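Local coordinates for heroin esterase (Rhodococcus sp., PDB 1LZL), which hydrolyses ester bonds, as an acetyl esterase of the alpha/beta hydrolase fold that probably removes acetyl groups from heroin, at residues 13-18 with 205-210; 81-86 with 138-143; 132-137 with 174-179; 201-206 with 261-266. All blocks are in the same frame, centred on the assembly; numbering follows the deposited sequence. Where two conformers were deposited one is given.

Contact 1 of 4, residues 13-18 with 205-210; sequences AALTML and DTPLWH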
loop_
_atom_site.group_PDB
_atom_site.type_symbol
_atom_site.label_atom_id
_atom_site.label_comp_id
_atom_site.label_asym_id
_atom_site.label_seq_id
_atom_site.Cartn_x
_atom_site.Cartn_y
_atom_site.Cartn_z
ATOM N N ALA A 13 -4.973 22.957 -8.791
ATOM C CA ALA A 13 -3.736 23.580 -9.222
ATOM C C ALA A 13 -2.723 22.596 -9.780
ATOM O O ALA A 13 -2.240 22.643 -10.920
ATOM C CB ALA A 13 -3.184 24.321 -7.994
ATOM N N ALA A 14 -2.357 21.610 -8.976
ATOM C CA ALA A 14 -1.345 20.618 -9.287
ATOM C C ALA A 14 -1.739 19.739 -10.463
ATOM O O ALA A 14 -0.966 18.916 -10.973
ATOM C CB ALA A 14 -1.095 19.799 -8.019
ATOM N N LEU A 15 -2.962 19.861 -10.959
ATOM C CA LEU A 15 -3.427 18.961 -12.011
ATOM C C LEU A 15 -2.968 19.322 -13.407
ATOM O O LEU A 15 -2.906 18.460 -14.296
ATOM C CB LEU A 15 -4.960 18.940 -11.950
ATOM C CG LEU A 15 -5.641 17.652 -12.379
ATOM C CD1 LEU A 15 -5.521 16.572 -11.320
ATOM C CD2 LEU A 15 -7.111 17.920 -12.696
ATOM N N THR A 16 -2.630 20.568 -13.750
ATOM C CA THR A 16 -2.316 20.703 -15.178
ATOM C C THR A 16 -0.932 20.147 -15.493
ATOM O O THR A 16 -0.674 19.922 -16.663
ATOM C CB THR A 16 -2.364 22.153 -15.682
ATOM O OG1 THR A 16 -1.723 22.972 -14.712
ATOM C CG2 THR A 16 -3.805 22.619 -15.786
ATOM N N MET A 17 -0.102 19.919 -14.497
ATOM C CA MET A 17 1.268 19.458 -14.648
ATOM C C MET A 17 1.330 17.927 -14.688
ATOM O O MET A 17 2.188 17.300 -15.338
ATOM C CB MET A 17 2.099 20.036 -13.505
ATOM C CG MET A 17 2.355 21.530 -13.597
ATOM S SD MET A 17 0.918 22.591 -13.344
ATOM C CE MET A 17 0.362 22.038 -11.722
ATOM N N LEU A 18 0.369 17.339 -13.980
ATOM C CA LEU A 18 0.250 15.893 -13.802
ATOM C C LEU A 18 0.393 15.096 -15.093
ATOM O O LEU A 18 -0.357 15.047 -16.059
ATOM C CB LEU A 18 -1.081 15.573 -13.114
ATOM C CG LEU A 18 -0.973 15.395 -11.600
ATOM C CD1 LEU A 18 -2.301 15.656 -10.901
ATOM C CD2 LEU A 18 -0.477 13.993 -11.285
ATOM N N ASP A 205 -11.598 8.584 -16.701
ATOM C CA ASP A 205 -10.443 9.434 -16.995
ATOM C C ASP A 205 -10.127 10.406 -15.887
ATOM O O ASP A 205 -9.722 11.533 -16.124
ATOM C CB ASP A 205 -10.643 10.153 -18.337
ATOM C CG ASP A 205 -9.352 10.732 -18.897
ATOM O OD1 ASP A 205 -8.255 10.104 -18.758
ATOM O OD2 ASP A 205 -9.437 11.857 -19.480
ATOM N N THR A 206 -10.287 9.930 -14.641
ATOM C CA THR A 206 -9.891 10.689 -13.455
ATOM C C THR A 206 -8.397 10.787 -13.317
ATOM O O THR A 206 -7.628 10.071 -14.013
ATOM C CB THR A 206 -10.498 9.981 -12.219
ATOM O OG1 THR A 206 -10.477 8.539 -12.405
ATOM C CG2 THR A 206 -11.937 10.425 -12.045
ATOM N N PRO A 207 -7.834 11.678 -12.530
ATOM C CA PRO A 207 -6.394 11.863 -12.394
ATOM C C PRO A 207 -5.684 10.592 -11.882
ATOM O O PRO A 207 -6.171 9.960 -10.945
ATOM C CB PRO A 207 -6.316 12.990 -11.373
ATOM C CG PRO A 207 -7.585 13.776 -11.555
ATOM C CD PRO A 207 -8.616 12.682 -11.741
ATOM N N LEU A 208 -4.571 10.276 -12.548
ATOM C CA LEU A 208 -3.610 9.241 -12.253
ATOM C C LEU A 208 -4.167 7.843 -12.373
ATOM O O LEU A 208 -3.560 6.962 -13.039
ATOM C CB LEU A 208 -3.012 9.495 -10.861
ATOM C CG LEU A 208 -2.196 10.798 -10.780
ATOM C CD1 LEU A 208 -1.499 10.834 -9.433
ATOM C CD2 LEU A 208 -1.261 10.864 -11.975
ATOM N N TRP A 209 -5.283 7.481 -11.729
ATOM C CA TRP A 209 -5.883 6.155 -11.823
ATOM C C TRP A 209 -7.289 6.323 -12.381
ATOM O O TRP A 209 -7.932 7.331 -12.081
ATOM C CB TRP A 209 -5.948 5.435 -10.486
ATOM C CG TRP A 209 -5.901 3.918 -10.584
ATOM C CD1 TRP A 209 -6.818 3.002 -10.200
ATOM C CD2 TRP A 209 -4.792 3.163 -11.132
ATOM N NE1 TRP A 209 -6.385 1.709 -10.457
ATOM C CE2 TRP A 209 -5.152 1.813 -11.029
ATOM C CE3 TRP A 209 -3.574 3.584 -11.680
ATOM C CZ2 TRP A 209 -4.286 0.788 -11.473
ATOM C CZ3 TRP A 209 -2.720 2.552 -12.127
ATOM C CH2 TRP A 209 -3.081 1.207 -12.024
ATOM N N HIS A 210 -7.704 5.301 -13.094
ATOM C CA HIS A 210 -8.939 5.351 -13.880
ATOM C C HIS A 210 -9.216 3.942 -14.334
ATOM O O HIS A 210 -8.345 3.037 -14.246
ATOM C CB HIS A 210 -8.840 6.360 -15.022
ATOM C CG HIS A 210 -7.605 6.231 -15.873
ATOM N ND1 HIS A 210 -6.701 7.263 -16.028
ATOM C CD2 HIS A 210 -7.138 5.161 -16.579
ATOM C CE1 HIS A 210 -5.728 6.822 -16.816
ATOM N NE2 HIS A 210 -5.991 5.573 -17.154
#

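Contact 2 of 4, residues 81-86 with 138-143; sequences VLLWIH and LYIHAH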
loop_
_atom_site.group_PDB
_atom_site.type_symbol
_atom_site.label_atom_id
_atom_site.label_comp_id
_atom_site.label_asym_id
_atom_site.label_seq_id
_atom_site.Cartn_x
_atom_site.Cartn_y
_atom_site.Cartn_z
ATOM N N VAL A 81 7.248 -2.283 14.572
ATOM C CA VAL A 81 7.696 -2.182 13.187
ATOM C C VAL A 81 6.487 -2.082 12.248
ATOM O O VAL A 81 5.481 -2.741 12.477
ATOM C CB VAL A 81 8.570 -3.369 12.797
ATOM C CG1 VAL A 81 7.815 -4.689 12.935
ATOM C CG2 VAL A 81 9.139 -3.223 11.373
ATOM N N LEU A 82 6.612 -1.275 11.203
ATOM C CA LEU A 82 5.642 -1.200 10.127
ATOM C C LEU A 82 6.258 -1.915 8.923
ATOM O O LEU A 82 7.300 -1.454 8.444
ATOM C CB LEU A 82 5.324 0.249 9.779
ATOM C CG LEU A 82 4.504 0.494 8.494
ATOM C CD1 LEU A 82 3.106 -0.128 8.606
ATOM C CD2 LEU A 82 4.465 2.002 8.231
ATOM N N LEU A 83 5.637 -2.982 8.447
ATOM C CA LEU A 83 6.018 -3.574 7.155
ATOM C C LEU A 83 5.273 -2.743 6.119
ATOM O O LEU A 83 4.050 -2.663 6.161
ATOM C CB LEU A 83 5.615 -5.051 7.130
ATOM C CG LEU A 83 6.044 -5.831 5.889
ATOM C CD1 LEU A 83 7.477 -6.261 5.962
ATOM C CD2 LEU A 83 5.205 -7.105 5.696
ATOM N N TRP A 84 5.975 -2.089 5.201
ATOM C CA TRP A 84 5.365 -1.175 4.270
ATOM C C TRP A 84 5.551 -1.670 2.841
ATOM O O TRP A 84 6.628 -2.181 2.499
ATOM C CB TRP A 84 6.038 0.236 4.384
ATOM C CG TRP A 84 5.374 1.173 3.406
ATOM C CD1 TRP A 84 5.887 1.650 2.252
ATOM C CD2 TRP A 84 4.057 1.695 3.546
ATOM N NE1 TRP A 84 4.971 2.460 1.645
ATOM C CE2 TRP A 84 3.845 2.512 2.415
ATOM C CE3 TRP A 84 3.039 1.588 4.490
ATOM C CZ2 TRP A 84 2.659 3.213 2.188
ATOM C CZ3 TRP A 84 1.843 2.281 4.282
ATOM C CH2 TRP A 84 1.664 3.093 3.130
ATOM N N ILE A 85 4.524 -1.507 2.021
ATOM C CA ILE A 85 4.510 -2.028 0.657
ATOM C C ILE A 85 4.064 -0.921 -0.278
ATOM O O ILE A 85 2.937 -0.381 -0.222
ATOM C CB ILE A 85 3.551 -3.246 0.582
ATOM C CG1 ILE A 85 3.880 -4.273 1.687
ATOM C CG2 ILE A 85 3.574 -3.860 -0.793
ATOM C CD1 ILE A 85 2.785 -5.323 1.870
ATOM N N HIS A 86 4.959 -0.540 -1.197
ATOM C CA HIS A 86 4.704 0.577 -2.091
ATOM C C HIS A 86 3.658 0.226 -3.149
ATOM O O HIS A 86 3.361 -0.928 -3.381
ATOM C CB HIS A 86 5.971 1.010 -2.824
ATOM C CG HIS A 86 6.443 0.038 -3.869
ATOM N ND1 HIS A 86 5.945 0.016 -5.150
ATOM C CD2 HIS A 86 7.438 -0.919 -3.849
ATOM C CE1 HIS A 86 6.542 -0.918 -5.866
ATOM N NE2 HIS A 86 7.460 -1.506 -5.125
ATOM N N LEU A 138 7.339 -12.962 7.444
ATOM C CA LEU A 138 7.891 -14.143 8.157
ATOM C C LEU A 138 9.289 -13.858 8.679
ATOM O O LEU A 138 9.629 -14.230 9.805
ATOM C CB LEU A 138 7.916 -15.328 7.189
ATOM C CG LEU A 138 6.567 -16.014 6.919
ATOM C CD1 LEU A 138 6.687 -17.042 5.806
ATOM C CD2 LEU A 138 6.093 -16.733 8.191
ATOM N N TYR A 139 10.095 -13.243 7.815
ATOM C CA TYR A 139 11.477 -12.944 8.206
ATOM C C TYR A 139 11.520 -11.943 9.332
ATOM O O TYR A 139 12.256 -12.176 10.313
ATOM C CB TYR A 139 12.206 -12.405 6.969
ATOM C CG TYR A 139 13.570 -11.843 7.341
ATOM C CD1 TYR A 139 14.643 -12.707 7.555
ATOM C CD2 TYR A 139 13.764 -10.465 7.462
ATOM C CE1 TYR A 139 15.875 -12.141 7.890
ATOM C CE2 TYR A 139 14.972 -9.895 7.800
ATOM C CZ TYR A 139 16.022 -10.783 8.000
ATOM O OH TYR A 139 17.255 -10.273 8.356
ATOM N N ILE A 140 10.835 -10.794 9.209
ATOM C CA ILE A 140 10.968 -9.796 10.301
ATOM C C ILE A 140 10.456 -10.349 11.622
ATOM O O ILE A 140 11.014 -10.018 12.680
ATOM C CB ILE A 140 10.387 -8.418 9.981
ATOM C CG1 ILE A 140 8.898 -8.430 9.720
ATOM C CG2 ILE A 140 11.183 -7.795 8.827
ATOM C CD1 ILE A 140 8.392 -7.020 9.418
ATOM N N HIS A 141 9.432 -11.202 11.592
ATOM C CA HIS A 141 8.856 -11.760 12.806
ATOM C C HIS A 141 9.852 -12.741 13.411
ATOM O O HIS A 141 10.106 -12.653 14.623
ATOM C CB HIS A 141 7.530 -12.466 12.468
ATOM C CG HIS A 141 6.956 -13.068 13.715
ATOM N ND1 HIS A 141 6.954 -14.424 13.861
ATOM C CD2 HIS A 141 6.426 -12.520 14.842
ATOM C CE1 HIS A 141 6.410 -14.714 15.053
ATOM N NE2 HIS A 141 6.091 -13.582 15.660
ATOM N N ALA A 142 10.414 -13.604 12.588
ATOM C CA ALA A 142 11.338 -14.649 13.090
ATOM C C ALA A 142 12.644 -14.057 13.557
ATOM O O ALA A 142 13.280 -14.603 14.449
ATOM C CB ALA A 142 11.628 -15.679 12.004
ATOM N N HIS A 143 13.096 -12.968 12.968
ATOM C CA HIS A 143 14.347 -12.334 13.400
ATOM C C HIS A 143 14.096 -11.112 14.267
ATOM O O HIS A 143 14.962 -10.249 14.370
ATOM C CB HIS A 143 15.180 -11.981 12.154
ATOM C CG HIS A 143 15.630 -13.211 11.409
ATOM N ND1 HIS A 143 16.896 -13.739 11.532
ATOM C CD2 HIS A 143 14.995 -14.037 10.547
ATOM C CE1 HIS A 143 17.033 -14.826 10.773
ATOM N NE2 HIS A 143 15.877 -15.023 10.164
#

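Contact 3 of 4, residues 132-137 with 174-179; sequences DCYAAL and RDEGVV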
loop_
_atom_site.group_PDB
_atom_site.type_symbol
_atom_site.label_atom_id
_atom_site.label_comp_id
_atom_site.label_asym_id
_atom_site.label_seq_id
_atom_site.Cartn_x
_atom_site.Cartn_y
_atom_site.Cartn_z
ATOM N N ASP A 132 6.284 -12.506 -1.823
ATOM C CA ASP A 132 7.457 -11.750 -1.379
ATOM C C ASP A 132 7.133 -10.947 -0.129
ATOM O O ASP A 132 7.948 -10.819 0.789
ATOM C CB ASP A 132 7.926 -10.772 -2.472
ATOM C CG ASP A 132 8.473 -11.513 -3.688
ATOM O OD1 ASP A 132 8.815 -12.714 -3.588
ATOM O OD2 ASP A 132 8.590 -10.836 -4.756
ATOM N N CYS A 133 5.905 -10.385 -0.084
ATOM C CA CYS A 133 5.539 -9.572 1.096
ATOM C C CYS A 133 5.386 -10.482 2.324
ATOM O O CYS A 133 5.790 -10.109 3.433
ATOM C CB CYS A 133 4.235 -8.828 0.786
ATOM S SG CYS A 133 4.453 -7.540 -0.504
ATOM N N TYR A 134 4.793 -11.659 2.083
ATOM C CA TYR A 134 4.620 -12.569 3.248
ATOM C C TYR A 134 5.978 -13.115 3.685
ATOM O O TYR A 134 6.210 -13.262 4.886
ATOM C CB TYR A 134 3.599 -13.651 2.914
ATOM C CG TYR A 134 3.286 -14.592 4.048
ATOM C CD1 TYR A 134 2.702 -14.083 5.198
ATOM C CD2 TYR A 134 3.570 -15.937 3.958
ATOM C CE1 TYR A 134 2.407 -14.909 6.254
ATOM C CE2 TYR A 134 3.261 -16.784 5.036
ATOM C CZ TYR A 134 2.680 -16.249 6.153
ATOM O OH TYR A 134 2.371 -17.042 7.264
ATOM N N ALA A 135 6.848 -13.352 2.705
ATOM C CA ALA A 135 8.194 -13.803 3.070
ATOM C C ALA A 135 8.903 -12.776 3.925
ATOM O O ALA A 135 9.601 -13.135 4.887
ATOM C CB ALA A 135 8.973 -14.100 1.799
ATOM N N ALA A 136 8.741 -11.492 3.600
ATOM C CA ALA A 136 9.363 -10.420 4.377
ATOM C C ALA A 136 8.748 -10.394 5.760
ATOM O O ALA A 136 9.409 -10.209 6.779
ATOM C CB ALA A 136 9.148 -9.068 3.652
ATOM N N LEU A 137 7.428 -10.589 5.897
ATOM C CA LEU A 137 6.755 -10.624 7.198
ATOM C C LEU A 137 7.263 -11.782 8.044
ATOM O O LEU A 137 7.575 -11.579 9.227
ATOM C CB LEU A 137 5.233 -10.709 6.967
ATOM C CG LEU A 137 4.408 -10.772 8.267
ATOM C CD1 LEU A 137 4.572 -9.489 9.093
ATOM C CD2 LEU A 137 2.920 -11.037 8.016
ATOM N N ARG A 174 -3.188 -14.246 8.881
ATOM C CA ARG A 174 -4.215 -14.804 9.758
ATOM C C ARG A 174 -4.451 -16.264 9.480
ATOM O O ARG A 174 -4.485 -17.097 10.399
ATOM C CB ARG A 174 -5.517 -13.999 9.565
ATOM C CG ARG A 174 -6.637 -14.560 10.421
ATOM C CD ARG A 174 -7.997 -14.172 9.936
ATOM N NE ARG A 174 -8.285 -14.723 8.621
ATOM C CZ ARG A 174 -9.356 -14.399 7.869
ATOM N NH1 ARG A 174 -10.277 -13.516 8.278
ATOM N NH2 ARG A 174 -9.478 -14.987 6.682
ATOM N N ASP A 175 -4.633 -16.561 8.179
ATOM C CA ASP A 175 -4.970 -17.935 7.801
ATOM C C ASP A 175 -3.886 -18.945 8.146
ATOM O O ASP A 175 -4.208 -20.092 8.510
ATOM C CB ASP A 175 -5.273 -17.987 6.310
ATOM C CG ASP A 175 -6.571 -17.320 5.923
ATOM O OD1 ASP A 175 -7.353 -16.921 6.812
ATOM O OD2 ASP A 175 -6.835 -17.175 4.706
ATOM N N GLU A 176 -2.607 -18.572 8.052
ATOM C CA GLU A 176 -1.540 -19.529 8.319
ATOM C C GLU A 176 -1.214 -19.629 9.805
ATOM O O GLU A 176 -0.687 -20.693 10.194
ATOM C CB GLU A 176 -0.273 -19.137 7.552
ATOM C CG GLU A 176 -0.396 -19.285 6.047
ATOM C CD GLU A 176 -1.022 -20.575 5.575
ATOM O OE1 GLU A 176 -0.776 -21.670 6.156
ATOM O OE2 GLU A 176 -1.802 -20.620 4.593
ATOM N N GLY A 177 -1.509 -18.635 10.619
ATOM C CA GLY A 177 -1.380 -18.716 12.057
ATOM C C GLY A 177 0.021 -18.682 12.599
ATOM O O GLY A 177 0.236 -19.082 13.751
ATOM N N VAL A 178 0.980 -18.192 11.818
ATOM C CA VAL A 178 2.373 -18.112 12.267
ATOM C C VAL A 178 2.709 -16.743 12.830
ATOM O O VAL A 178 3.256 -16.567 13.911
ATOM C CB VAL A 178 3.309 -18.519 11.109
ATOM C CG1 VAL A 178 4.772 -18.358 11.525
ATOM C CG2 VAL A 178 3.020 -19.959 10.699
ATOM N N VAL A 179 2.381 -15.692 12.084
ATOM C CA VAL A 179 2.801 -14.333 12.468
ATOM C C VAL A 179 1.597 -13.532 12.948
ATOM O O VAL A 179 0.660 -13.389 12.128
ATOM C CB VAL A 179 3.385 -13.557 11.266
ATOM C CG1 VAL A 179 3.822 -12.144 11.729
ATOM C CG2 VAL A 179 4.514 -14.341 10.657
HETATM O O HOH W 1 1.020 -16.421 9.628
#

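Contact 4 of 4, residues 201-206 with 261-266; sequences TNFVDT and PLRDEG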
loop_
_atom_site.group_PDB
_atom_site.type_symbol
_atom_site.label_atom_id
_atom_site.label_comp_id
_atom_site.label_asym_id
_atom_site.label_seq_id
_atom_site.Cartn_x
_atom_site.Cartn_y
_atom_site.Cartn_z
ATOM N N THR A 201 -16.945 1.914 -12.454
ATOM C CA THR A 201 -17.589 2.069 -13.771
ATOM C C THR A 201 -17.600 3.532 -14.232
ATOM O O THR A 201 -17.624 3.707 -15.466
ATOM C CB THR A 201 -19.045 1.567 -13.796
ATOM O OG1 THR A 201 -19.864 2.331 -12.892
ATOM C CG2 THR A 201 -19.148 0.088 -13.394
ATOM N N ASN A 202 -17.622 4.504 -13.322
ATOM C CA ASN A 202 -17.830 5.894 -13.714
ATOM C C ASN A 202 -16.563 6.714 -13.842
ATOM O O ASN A 202 -16.571 7.766 -14.542
ATOM C CB ASN A 202 -18.750 6.588 -12.692
ATOM C CG ASN A 202 -20.167 6.071 -12.697
ATOM O OD1 ASN A 202 -20.599 5.021 -13.191
ATOM N ND2 ASN A 202 -21.018 6.843 -12.019
ATOM N N PHE A 203 -15.458 6.286 -13.200
ATOM C CA PHE A 203 -14.233 7.068 -13.235
ATOM C C PHE A 203 -13.311 6.526 -14.330
ATOM O O PHE A 203 -12.417 5.712 -14.065
ATOM C CB PHE A 203 -13.550 7.067 -11.852
ATOM C CG PHE A 203 -14.309 7.904 -10.818
ATOM C CD1 PHE A 203 -15.259 8.863 -11.143
ATOM C CD2 PHE A 203 -14.029 7.722 -9.467
ATOM C CE1 PHE A 203 -15.912 9.621 -10.172
ATOM C CE2 PHE A 203 -14.664 8.482 -8.487
ATOM C CZ PHE A 203 -15.606 9.438 -8.824
ATOM N N VAL A 204 -13.558 6.944 -15.570
ATOM C CA VAL A 204 -12.898 6.473 -16.781
ATOM C C VAL A 204 -11.725 7.349 -17.181
ATOM O O VAL A 204 -10.827 6.834 -17.928
ATOM C CB VAL A 204 -13.912 6.394 -17.937
ATOM C CG1 VAL A 204 -15.050 5.424 -17.637
ATOM C CG2 VAL A 204 -14.482 7.788 -18.268
ATOM N N ASP A 205 -11.598 8.584 -16.701
ATOM C CA ASP A 205 -10.443 9.434 -16.995
ATOM C C ASP A 205 -10.127 10.406 -15.887
ATOM O O ASP A 205 -9.722 11.533 -16.124
ATOM C CB ASP A 205 -10.643 10.153 -18.337
ATOM C CG ASP A 205 -9.352 10.732 -18.897
ATOM O OD1 ASP A 205 -8.255 10.104 -18.758
ATOM O OD2 ASP A 205 -9.437 11.857 -19.480
ATOM N N THR A 206 -10.287 9.930 -14.641
ATOM C CA THR A 206 -9.891 10.689 -13.455
ATOM C C THR A 206 -8.397 10.787 -13.317
ATOM O O THR A 206 -7.628 10.071 -14.013
ATOM C CB THR A 206 -10.498 9.981 -12.219
ATOM O OG1 THR A 206 -10.477 8.539 -12.405
ATOM C CG2 THR A 206 -11.937 10.425 -12.045
ATOM N N PRO A 261 -11.082 5.810 -8.698
ATOM C CA PRO A 261 -11.900 4.653 -9.043
ATOM C C PRO A 261 -11.869 3.579 -7.935
ATOM O O PRO A 261 -12.798 2.789 -7.825
ATOM C CB PRO A 261 -11.193 4.032 -10.266
ATOM C CG PRO A 261 -10.047 4.891 -10.556
ATOM C CD PRO A 261 -10.001 6.092 -9.676
ATOM N N LEU A 262 -10.831 3.505 -7.127
ATOM C CA LEU A 262 -10.718 2.527 -6.034
ATOM C C LEU A 262 -11.569 2.909 -4.837
ATOM O O LEU A 262 -11.628 2.134 -3.849
ATOM C CB LEU A 262 -9.252 2.464 -5.602
ATOM C CG LEU A 262 -8.249 2.022 -6.687
ATOM C CD1 LEU A 262 -6.830 2.086 -6.162
ATOM C CD2 LEU A 262 -8.600 0.626 -7.167
ATOM N N ARG A 263 -12.197 4.080 -4.840
ATOM C CA ARG A 263 -12.874 4.554 -3.620
ATOM C C ARG A 263 -13.897 3.573 -3.099
ATOM O O ARG A 263 -13.931 3.225 -1.906
ATOM C CB ARG A 263 -13.544 5.904 -3.987
ATOM C CG ARG A 263 -14.316 6.537 -2.826
ATOM C CD ARG A 263 -15.250 7.612 -3.453
ATOM N NE ARG A 263 -16.362 6.975 -4.125
ATOM C CZ ARG A 263 -17.076 7.562 -5.112
ATOM N NH1 ARG A 263 -16.757 8.785 -5.529
ATOM N NH2 ARG A 263 -18.082 6.875 -5.641
ATOM N N ASP A 264 -14.806 3.107 -3.972
ATOM C CA ASP A 264 -15.911 2.319 -3.442
ATOM C C ASP A 264 -15.399 0.984 -2.931
ATOM O O ASP A 264 -15.927 0.542 -1.883
ATOM C CB ASP A 264 -16.979 2.064 -4.517
ATOM C CG ASP A 264 -17.734 3.309 -4.936
ATOM O OD1 ASP A 264 -17.515 4.407 -4.385
ATOM O OD2 ASP A 264 -18.556 3.172 -5.868
ATOM N N GLU A 265 -14.437 0.309 -3.574
ATOM C CA GLU A 265 -14.035 -1.004 -3.045
ATOM C C GLU A 265 -13.358 -0.823 -1.704
ATOM O O GLU A 265 -13.413 -1.689 -0.843
ATOM C CB GLU A 265 -13.167 -1.718 -4.086
ATOM C CG GLU A 265 -11.781 -1.140 -4.295
ATOM C CD GLU A 265 -11.249 -1.518 -5.687
ATOM O OE1 GLU A 265 -11.941 -1.166 -6.662
ATOM O OE2 GLU A 265 -10.179 -2.168 -5.783
ATOM N N GLY A 266 -12.685 0.332 -1.473
ATOM C CA GLY A 266 -12.078 0.609 -0.187
ATOM C C GLY A 266 -13.124 0.792 0.884
ATOM O O GLY A 266 -13.071 0.186 1.977
#

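Contact 1 of 4, residues 13-18 with 205-210
In what is probably the cap region over the alpha/beta hydrolase core, as in related esterases, Leu-15 and Leu-18, just past the N-terminal helix 9-14, pack against Pro-207 and Leu-208 in the loop that leads into helix 211-222. Two apolar pairs make the whole contact. CD1 of Leu-15 rests on the proline ring, 3.5 Å from CG of Pro-207, and the two side chains cross at about a right angle. Three residues further on, CD2 of Leu-18 meets the fork of the other leucine, lying 3.3 Å from CD2 of Leu-208 and 3.7 Å from its CG. Both pairs are tighter than ordinary van der Waals contact. The CG of Leu-208 stands opposite its own carbonyl carbon (chi1 -65°), which brings the branched end round to Leu-18. Leucine suits these three positions because its two methyls can fill an irregular apolar surface, while Pro-207 offers a rigid, compact hydrocarbon ring. The loop has its own bracing: OG1 of Thr-206 donates to O of Trp-209 at 2.8 Å, in the carbonyl plane and on a lone pair, and N of Trp-209 bonds to O of Pro-207 at 2.7 Å. Leu-208 lies near, without touching, the probable Ser-His-Asp triad. Around the pair, Phe-289 touches both Leu-18 and Pro-207, and Trp-209 packs on helix 211-222, so the N-terminal segment is joined to the loop between helices 198-202 and 211-222.

Contact 2 of 4, residues 81-86 with 138-143
Ile-140 of helix 128-142 reaches down onto Leu-83 and Val-81 of strand 79-85, a helix-on-sheet packing of the central alpha/beta hydrolase core. Ile-140 was modelled in two conformers, and the geometry here is that of the one given. The close part is a single meeting of methyls: CD1 of Ile-140 lies 3.7 Å from CD1 of Leu-83 and 4.1 Å from its CB, the two side chains crossing obliquely. Val-81, two residues back on the same face of the strand, is looser, its CG1 standing 4.3 Å from that same CD1 of Ile-140. One methyl thus serves both strand residues. In this conformer the CG1 branch of Ile-140 sits between the backbone N and the carbonyl carbon (chi1 62°) and then runs out fully extended (chi2 180°), which carries CD1 toward the sheet. Isoleucine and valine suit this buried seam, since branching at CB fills the space beside the backbone with hydrocarbon, while leucine carries its methyls one bond further out. Away from the seam, Ala-142 is exposed, and Tyr-139 and His-143, just past the helix end, are partly so. These last two pack on each other, with CE1 of Tyr-139 lying 3.4 Å above the imidazole plane of His-143, toward its rim. Beneath the seam, strand 79-85 runs between strands 112-116 and 153-159, and about one turn earlier on helix 128-142 Ala-136 and Leu-137 also rest on Leu-83.

Contact 3 of 4, residues 132-137 with 174-179
Leu-137 and Tyr-134, one turn apart on helix 128-142, meet the end of helix 161-176 and the turn that follows it. The first shell is part apolar and part polar. One methyl of Val-179, CG1, fits against the fork of Leu-137, 3.8 Å from CG and 3.8 Å from CD1 of that leucine. At Tyr-134 the ring reaches across with its hydroxyl, and OH comes within 3.4 Å of CB of Glu-176 and also touches its CG, while the carboxylate leads away. A chi1 of -177° swings the phenol out from the helix, and its length carries OH to a water lying at the ring's edge, in its plane. That water is 2.8 Å from OH of Tyr-134 and accepts from N of Val-179 at 2.9 Å. An alanine in place of Leu-137 is likely to leave Val-179 CG1 without its apolar mate and open a gap between helix and turn. Further out, Gly-177 ends helix 161-176 with positive phi, a conformation that favours glycine and turns the chain toward Val-179. Just before this bend, Arg-174 grips OD1 of Asp-175 side-on through NE and NH2, a salt bridge of 2.9 Å at NH2. OD2 of Asp-175 is hydrogen-bonded to OH of Tyr-237, and NH1 of Arg-174 to the carbonyls of Asp-245 and Thr-247. Hydrocarbon packing therefore joins the two elements directly, while a water carries the polar link from a tyrosine hydroxyl to a backbone N-H.

Contact 4 of 4, residues 201-206 with 261-266
Phe-203, just past helix 198-202, lies against Pro-261 and Arg-263 where the alpha/beta hydrolase core leads from strand 252-257 into helix 263-275, next to Asp-260 of the probable catalytic triad. The ring presents its edge to the proline: CD2 of Phe-203 is 3.6 Å from N of Pro-261, and CA of Pro-261 also lies in the ring plane. CG of Phe-203 sits opposite the carbonyl carbon (chi1 -71°), sending the ring past Pro-261 toward the arginine. There the far end of the ring, CE2 and CZ, lies against the guanidinium, CZ of Phe-203 being 3.6 Å from NH1 of Arg-263, with the two side chains at about a right angle and their planes 77° apart. Phenylalanine suits the place by offering an apolar edge to the proline and enough length to reach the arginine. On the CD and CG part of the same proline ring, OG1 of Thr-206, whose stronger partner is O of Trp-209, approaches CD of Pro-261 at 3.7 Å. The guanidinium is held in its turn, since NH1 of Arg-263 donates to the carbonyl of Glu-258. A leucine at Arg-263 would probably leave Asp-264 without its neighbouring charge and the Phe-203 ring without its polar neighbour. Asp-264 also accepts from N of Ser-199 through OD2, tying helix 263-275 to helix 198-202. Side-on, NE and NH2 of Arg-263 both reach OD1 of Asp-264 at 2.8 Å, each within 9° of the guanidinium plane.

In the fold
From the N terminus, contact 1 opens first, at residues 13-18, and closes at 205-210, a loop long enough to enclose contacts 2 and 3. These two cross: strand 79-85 opens contact 2, helix 128-142 supplies the first segment of contact 3 and then closes contact 2, and contact 3 closes at 174-179. They touch, their centres about 9 Å apart, and pack that helix on both the sheet and the end of helix 161-176. Contact 4 begins at 201-206, sharing Asp-205 and Thr-206 with contact 1, and closes at 261-266. Contacts 1 and 4 lie across the chain's centre from the other pair, joining the N-terminal segment to helix 263-275 through one loop.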